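Local atomic coordinates of scyllo-inositol 2-dehydrogenase (NADP(+)) IolW (Bacillus subtilis subsp. subtilis, PDB entry 3GDO), a protein that catalyses the reversible, NADPH-dependent reduction of scyllo-inosose to scyllo-inositol, as a member of the Gfo/Idh/MocA oxidoreductase family. Residues F131-K136 against P296-S301; T197-A202 against V210-L215; G252-E257 against G300-Y305. All blocks are in the same frame, centred on the assembly; numbering follows the deposited sequence.

Overall arrangement
Contacts 1 and 3 are neighbours, their centres about 9 Å apart, because both use the loop after strand 289-295: V298 packs on helix 129-139 in contact 1, while G300 and Y302 meet D254 and Q256 in contact 3, with G300 and S301 common to both. Contact 2, the hairpin of strands 195-201 and 212-219, lies about 28 Å from contact 1 and about 26 Å from contact 3, centre to centre, and touches neither. Contact 3 is the most central, about 10 Å from the centre of the chain, and reaches helix 15-26 of the Rossmann domain; contact 2, about 19 Å from the centre of the chain, faces the second subunit. No ligand lies among the atoms of the three.

Contact 1: F131-K136 against P296-S301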
# COMPACT_ATOMS: atom_id res chain seq x y z
N PHE B 131 17.87 2.18 -3.12
CA PHE B 131 18.12 2.20 -1.69
C PHE B 131 19.28 3.13 -1.33
O PHE B 131 19.22 3.85 -0.35
CB PHE B 131 18.32 0.79 -1.13
CG PHE B 131 18.30 0.74 0.37
CD1 PHE B 131 17.13 0.96 1.06
CD2 PHE B 131 19.45 0.47 1.09
CE1 PHE B 131 17.11 0.94 2.44
CE2 PHE B 131 19.45 0.45 2.47
CZ PHE B 131 18.27 0.67 3.16
N LEU B 132 20.32 3.14 -2.14
CA LEU B 132 21.44 4.01 -1.89
C LEU B 132 20.97 5.45 -1.97
O LEU B 132 21.38 6.28 -1.14
CB LEU B 132 22.60 3.75 -2.87
CG LEU B 132 23.43 2.49 -2.58
CD1 LEU B 132 24.59 2.42 -3.58
CD2 LEU B 132 23.95 2.43 -1.10
N THR B 133 20.12 5.73 -2.95
CA THR B 133 19.57 7.08 -3.16
C THR B 133 18.80 7.55 -1.92
O THR B 133 19.08 8.64 -1.41
CB THR B 133 18.69 7.10 -4.40
OG1 THR B 133 19.45 6.57 -5.49
CG2 THR B 133 18.15 8.53 -4.71
N ILE B 134 17.86 6.73 -1.45
CA ILE B 134 17.20 6.92 -0.14
C ILE B 134 18.12 7.20 1.07
O ILE B 134 17.89 8.16 1.83
CB ILE B 134 16.24 5.74 0.17
CG1 ILE B 134 15.02 5.75 -0.78
CG2 ILE B 134 15.81 5.72 1.67
CD1 ILE B 134 14.39 4.29 -1.00
N LYS B 135 19.14 6.37 1.27
CA LYS B 135 20.13 6.64 2.33
C LYS B 135 20.83 8.00 2.14
O LYS B 135 21.09 8.72 3.10
CB LYS B 135 21.16 5.52 2.44
CG LYS B 135 20.65 4.33 3.24
CD LYS B 135 21.68 3.20 3.33
CE LYS B 135 22.93 3.63 4.12
NZ LYS B 135 23.69 2.45 4.54
N LYS B 136 21.14 8.35 0.90
CA LYS B 136 21.73 9.65 0.63
C LYS B 136 20.77 10.82 0.96
O LYS B 136 21.18 11.82 1.59
CB LYS B 136 22.24 9.72 -0.81
CG LYS B 136 23.20 10.86 -1.05
CD LYS B 136 23.41 11.06 -2.53
CE LYS B 136 24.70 11.82 -2.80
NZ LYS B 136 24.54 12.62 -4.06
N PRO B 296 18.40 12.18 -9.49
CA PRO B 296 19.16 11.13 -10.19
C PRO B 296 19.67 10.11 -9.18
O PRO B 296 20.18 10.48 -8.13
CB PRO B 296 20.32 11.91 -10.88
CG PRO B 296 19.85 13.38 -10.87
CD PRO B 296 19.04 13.51 -9.59
N SER B 297 19.46 8.82 -9.45
CA SER B 297 19.78 7.77 -8.48
C SER B 297 21.30 7.62 -8.31
O SER B 297 22.03 7.71 -9.28
CB SER B 297 19.18 6.44 -8.94
OG SER B 297 17.81 6.57 -9.29
N VAL B 298 21.77 7.41 -7.08
CA VAL B 298 23.16 6.97 -6.83
C VAL B 298 23.34 5.63 -7.56
O VAL B 298 22.43 4.81 -7.54
CB VAL B 298 23.41 6.74 -5.33
CG1 VAL B 298 24.83 6.19 -5.07
CG2 VAL B 298 23.18 8.02 -4.55
N ASN B 299 24.48 5.42 -8.21
CA ASN B 299 24.76 4.16 -8.89
C ASN B 299 24.72 2.98 -7.90
O ASN B 299 25.17 3.11 -6.80
CB ASN B 299 26.12 4.21 -9.64
CG ASN B 299 26.04 5.05 -10.93
OD1 ASN B 299 25.35 6.07 -10.96
ND2 ASN B 299 26.73 4.63 -11.99
N GLY B 300 24.14 1.86 -8.30
CA GLY B 300 24.16 0.66 -7.44
C GLY B 300 25.58 0.12 -7.38
O GLY B 300 26.33 0.22 -8.37
N SER B 301 25.95 -0.48 -6.25
CA SER B 301 27.37 -0.85 -5.99
C SER B 301 27.51 -2.15 -5.20
O SER B 301 27.89 -2.11 -4.02
CB SER B 301 28.03 0.31 -5.22
OG SER B 301 29.42 0.08 -5.06
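The backbones of T133 and V298 come within 5.1 Å, CA to CA, where a full turn of helix 129-139 meets an extended loop segment. Residues 131-136 are helical, with K135 N bonded to F131 O and K136 N to L132 O, whereas 296-300 is extended, without regular strand geometry. The one hydrogen bond across the contact runs from V298 N to T133 OG1, 2.9 Å long but bent, with 136° at the hydrogen. T133 OG1 lies anti to its carbonyl carbon, beside the backbone N (chi1 -53°), and also bonds to N129 O one turn earlier.

V298 points at the helix and spreads its two methyls over different neighbours. CG1 is on the L132 side, and V298 CB stands 4.0 Å from L132 CB; the two side chains cross at about a right angle. CG2 instead meets the aliphatic part of K136, 3.7 Å from K136 CD. Farther along the loop, L132 CD1 approaches N299 O to 3.3 Å and lies 4.4 Å from S301 CB.

T133 and I134 also touch F248 of strand 246-250, and S297 OG bonds to D274. Because T133 OG1 is bonded to N129 O and accepts from V298 N, the hydroxyl ties the helix backbone to the loop backbone at a single point. That one bent bond leaves the rest of the fit to apolar packing of L132, V298 and the K136 methylenes.

Contact 2: T197-A202 against V210-L215; sequences TANVMA and VDYFHL
M201 CG sits between its backbone N and carbonyl carbon (chi1 74°), which places it 3.7 Å from Y212 CD2; Y212 CG is anti to its own N. The two side chains lie side by side, pointing the same way. An anti chi2 carries M201 SD out to 4.9 Å from the Y212 ring centroid, an oblique Met-aromatic contact. N199 crosses the same tyrosine at about a right angle, and water 2 bridges N199 ND2 and Y212 OH, accepting from the amide. On the other face, V200 CG1 meets V210 CG2 at 3.5 Å, and A198 CB meets L215 CG at 3.8 Å.

The strands run antiparallel, 175° between axes 4.8 Å apart. N199 with H214 and M201 with Y212 are the hydrogen-bonded pairs; M201 N to Y212 O is nearly straight, 172° at the hydrogen. M201 O accepts from both Y212 N and D211 N, each 2.9 Å away and on opposite faces of its carbonyl plane: a classic beta bulge. D211 OD1 accepts from Q203 N and OD2 forms a salt bridge with R204 NE, both in the connecting loop.

The face of A198, V200 and L215 is covered by helices 323-342 and 174-190, through A336 and L175. N199, M201, Y212 and H214 face the second subunit, where H214 meets H214 of that chain; F213 and L215 pair onward with strand 222-228.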
# COMPACT_ATOMS: atom_id res chain seq x y z
N THR B 197 2.26 -7.27 11.88
CA THR B 197 0.92 -7.76 11.53
C THR B 197 1.00 -8.19 10.05
O THR B 197 1.50 -7.43 9.20
CB THR B 197 -0.14 -6.69 11.81
OG1 THR B 197 -0.05 -6.24 13.18
CG2 THR B 197 -1.60 -7.22 11.54
N ALA B 198 0.54 -9.38 9.71
CA ALA B 198 0.81 -9.84 8.34
C ALA B 198 -0.26 -10.76 7.79
O ALA B 198 -0.93 -11.47 8.53
CB ALA B 198 2.19 -10.53 8.28
N ASN B 199 -0.36 -10.75 6.46
CA ASN B 199 -1.10 -11.76 5.73
C ASN B 199 -0.12 -12.38 4.74
O ASN B 199 0.53 -11.68 3.94
CB ASN B 199 -2.33 -11.14 5.05
CG ASN B 199 -3.20 -12.18 4.32
OD1 ASN B 199 -3.38 -13.31 4.82
ND2 ASN B 199 -3.71 -11.82 3.13
N VAL B 200 0.01 -13.70 4.80
CA VAL B 200 0.97 -14.39 3.95
C VAL B 200 0.18 -15.56 3.34
O VAL B 200 -0.41 -16.36 4.07
CB VAL B 200 2.24 -14.81 4.79
CG1 VAL B 200 3.23 -15.58 3.98
CG2 VAL B 200 2.94 -13.56 5.40
N MET B 201 0.12 -15.60 2.01
CA MET B 201 -0.75 -16.55 1.32
C MET B 201 -0.25 -16.90 -0.07
O MET B 201 0.74 -16.33 -0.60
CB MET B 201 -2.23 -16.07 1.25
CG MET B 201 -2.55 -14.90 0.23
SD MET B 201 -4.31 -14.33 0.06
CE MET B 201 -4.87 -14.26 1.69
N ALA B 202 -0.97 -17.86 -0.64
CA ALA B 202 -0.88 -18.28 -2.04
C ALA B 202 -2.16 -17.81 -2.75
O ALA B 202 -3.24 -18.36 -2.55
CB ALA B 202 -0.75 -19.77 -2.10
N VAL B 210 4.01 -19.77 -0.65
CA VAL B 210 3.63 -18.39 -0.55
C VAL B 210 3.96 -17.63 -1.83
O VAL B 210 5.06 -17.75 -2.36
CB VAL B 210 4.37 -17.73 0.64
CG1 VAL B 210 4.17 -16.20 0.60
CG2 VAL B 210 3.88 -18.38 1.98
N ASP B 211 3.01 -16.83 -2.30
CA ASP B 211 3.23 -15.97 -3.49
C ASP B 211 2.67 -14.53 -3.30
O ASP B 211 2.75 -13.66 -4.20
CB ASP B 211 2.69 -16.66 -4.77
CG ASP B 211 1.16 -16.77 -4.80
OD1 ASP B 211 0.46 -15.97 -4.13
OD2 ASP B 211 0.65 -17.67 -5.53
N TYR B 212 2.16 -14.30 -2.10
CA TYR B 212 1.63 -13.03 -1.68
C TYR B 212 1.96 -12.76 -0.22
O TYR B 212 1.77 -13.62 0.66
CB TYR B 212 0.09 -13.04 -1.89
CG TYR B 212 -0.60 -11.80 -1.39
CD1 TYR B 212 -0.99 -10.79 -2.27
CD2 TYR B 212 -0.83 -11.62 -0.03
CE1 TYR B 212 -1.63 -9.62 -1.80
CE2 TYR B 212 -1.41 -10.48 0.46
CZ TYR B 212 -1.80 -9.47 -0.43
OH TYR B 212 -2.44 -8.38 0.07
N PHE B 213 2.43 -11.55 0.06
CA PHE B 213 2.61 -11.13 1.45
C PHE B 213 2.32 -9.65 1.58
O PHE B 213 2.63 -8.82 0.67
CB PHE B 213 4.04 -11.46 1.97
CG PHE B 213 5.13 -10.73 1.24
CD1 PHE B 213 5.48 -9.41 1.59
CD2 PHE B 213 5.79 -11.32 0.18
CE1 PHE B 213 6.45 -8.73 0.89
CE2 PHE B 213 6.74 -10.64 -0.54
CZ PHE B 213 7.10 -9.34 -0.17
N HIS B 214 1.76 -9.32 2.72
CA HIS B 214 1.54 -7.95 3.12
C HIS B 214 1.92 -7.82 4.61
O HIS B 214 1.26 -8.39 5.47
CB HIS B 214 0.05 -7.59 2.94
CG HIS B 214 -0.19 -6.14 3.04
ND1 HIS B 214 -0.24 -5.47 4.25
CD2 HIS B 214 -0.29 -5.18 2.07
CE1 HIS B 214 -0.41 -4.18 4.02
NE2 HIS B 214 -0.43 -3.98 2.71
N LEU B 215 2.99 -7.11 4.91
CA LEU B 215 3.42 -7.00 6.31
C LEU B 215 3.35 -5.56 6.79
O LEU B 215 3.72 -4.64 6.06
CB LEU B 215 4.89 -7.46 6.44
CG LEU B 215 5.28 -8.91 6.67
CD1 LEU B 215 4.78 -9.82 5.53
CD2 LEU B 215 6.80 -8.97 6.76
O HOH W 1 -0.20 -5.87 7.17
O HOH W 2 -3.48 -8.84 2.53

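Contact 3: G252-E257 against G300-Y305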
# COMPACT_ATOMS: atom_id res chain seq x y z
N GLY B 252 10.61 1.24 -10.22
CA GLY B 252 11.69 0.57 -10.95
C GLY B 252 12.48 -0.32 -9.98
O GLY B 252 12.22 -0.34 -8.76
N ILE B 253 13.42 -1.05 -10.54
CA ILE B 253 14.25 -1.98 -9.80
C ILE B 253 15.70 -1.80 -10.28
O ILE B 253 15.94 -1.40 -11.43
CB ILE B 253 13.70 -3.41 -10.00
CG1 ILE B 253 13.98 -4.30 -8.76
CG2 ILE B 253 14.11 -3.99 -11.40
CD1 ILE B 253 13.99 -5.80 -9.06
N ASP B 254 16.65 -2.04 -9.37
CA ASP B 254 18.09 -1.96 -9.65
C ASP B 254 18.47 -2.84 -10.85
O ASP B 254 18.00 -3.97 -10.95
CB ASP B 254 18.88 -2.33 -8.38
CG ASP B 254 20.39 -2.32 -8.59
OD1 ASP B 254 21.06 -1.36 -8.13
OD2 ASP B 254 20.87 -3.30 -9.20
N GLY B 255 19.27 -2.28 -11.77
CA GLY B 255 19.72 -2.99 -12.98
C GLY B 255 20.91 -3.98 -12.86
O GLY B 255 21.18 -4.72 -13.80
N GLN B 256 21.60 -4.05 -11.71
CA GLN B 256 22.81 -4.93 -11.63
C GLN B 256 22.62 -6.42 -11.89
O GLN B 256 23.39 -7.03 -12.63
CB GLN B 256 23.54 -4.73 -10.33
CG GLN B 256 24.01 -3.31 -10.08
CD GLN B 256 24.57 -3.20 -8.71
OE1 GLN B 256 25.75 -3.53 -8.47
NE2 GLN B 256 23.71 -2.82 -7.75
N GLU B 257 21.62 -7.04 -11.27
CA GLU B 257 21.38 -8.44 -11.57
C GLU B 257 21.17 -8.73 -13.06
O GLU B 257 21.65 -9.74 -13.54
CB GLU B 257 20.26 -9.03 -10.73
CG GLU B 257 20.72 -9.29 -9.30
CD GLU B 257 19.86 -10.34 -8.62
OE1 GLU B 257 20.27 -10.83 -7.55
OE2 GLU B 257 18.79 -10.69 -9.16
N GLY B 300 24.14 1.86 -8.30
CA GLY B 300 24.16 0.66 -7.44
C GLY B 300 25.58 0.12 -7.38
O GLY B 300 26.33 0.22 -8.37
N SER B 301 25.95 -0.48 -6.25
CA SER B 301 27.37 -0.85 -5.99
C SER B 301 27.51 -2.15 -5.20
O SER B 301 27.89 -2.11 -4.02
CB SER B 301 28.03 0.31 -5.22
OG SER B 301 29.42 0.08 -5.06
N TYR B 302 27.18 -3.28 -5.82
CA TYR B 302 27.25 -4.57 -5.11
C TYR B 302 28.71 -4.91 -4.72
O TYR B 302 28.94 -5.64 -3.76
CB TYR B 302 26.68 -5.73 -5.95
CG TYR B 302 25.14 -5.79 -6.10
CD1 TYR B 302 24.29 -5.03 -5.29
CD2 TYR B 302 24.56 -6.62 -7.05
CE1 TYR B 302 22.90 -5.09 -5.44
CE2 TYR B 302 23.14 -6.71 -7.22
CZ TYR B 302 22.34 -5.94 -6.42
OH TYR B 302 20.97 -6.02 -6.55
N LEU B 303 29.67 -4.41 -5.49
CA LEU B 303 31.11 -4.56 -5.16
C LEU B 303 31.41 -4.14 -3.75
O LEU B 303 32.28 -4.74 -3.07
CB LEU B 303 31.99 -3.75 -6.12
CG LEU B 303 32.04 -4.22 -7.58
CD1 LEU B 303 32.96 -3.27 -8.41
CD2 LEU B 303 32.53 -5.69 -7.65
N THR B 304 30.68 -3.12 -3.28
CA THR B 304 30.93 -2.55 -1.97
C THR B 304 30.83 -3.62 -0.88
O THR B 304 31.68 -3.65 0.02
CB THR B 304 30.02 -1.30 -1.69
OG1 THR B 304 30.23 -0.33 -2.71
CG2 THR B 304 30.28 -0.67 -0.33
N TYR B 305 29.83 -4.52 -0.96
CA TYR B 305 29.75 -5.61 0.01
C TYR B 305 31.10 -6.39 0.04
O TYR B 305 31.63 -6.69 1.11
CB TYR B 305 28.60 -6.57 -0.31
CG TYR B 305 28.56 -7.80 0.57
CD1 TYR B 305 27.79 -7.81 1.72
CD2 TYR B 305 29.27 -8.94 0.25
CE1 TYR B 305 27.72 -8.91 2.53
CE2 TYR B 305 29.21 -10.05 1.07
CZ TYR B 305 28.44 -10.02 2.20
OH TYR B 305 28.36 -11.11 3.03
O HOH W 3 20.14 -5.93 -9.26
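D254 and G300 bring the backbones no closer than 7.0 Å, CA to CA, so side chains span the gap between the approach to helix 256-261 and the loop entering helix 303-315. Q256 OE1 accepts from Y302 N at 3.0 Å, with 161° at the hydrogen, the donor lying in the carbonyl plane on a lone pair. The same amide lies over one face of the Y302 ring, its plane inclined 34° to the ring; NE2 stands 3.3 Å above the ring plane, shifted toward the rim.

The amide's rotation is set from both ends: OE1 accepts from W271 NE1 as well as from Y302 N, and Q256 NE2 donates to D254 OD1 on its syn side at 3.0 Å, with a weaker bond to OD2. D254 OD2 takes Q256 N from above the carboxylate plane at 2.7 Å. Water 3 donates to both D254 OD2 and Y302 OH and accepts from E257 N, linking the acid to the phenol, whose OH also bonds to D128. E257 CG comes to the ring edge, 4.1 Å from Y302 CE2.

G300, with no side chain, lets Q256 NE2 lie 3.5 Å from G300 C. D254 to Q256 N is a helix-capping bond. Y302 and L303 also touch L24 of helix 15-26, which follows the first strand of the Rossmann domain, consistent with a junction between the C-terminal alpha/beta domain and the dinucleotide-binding fold.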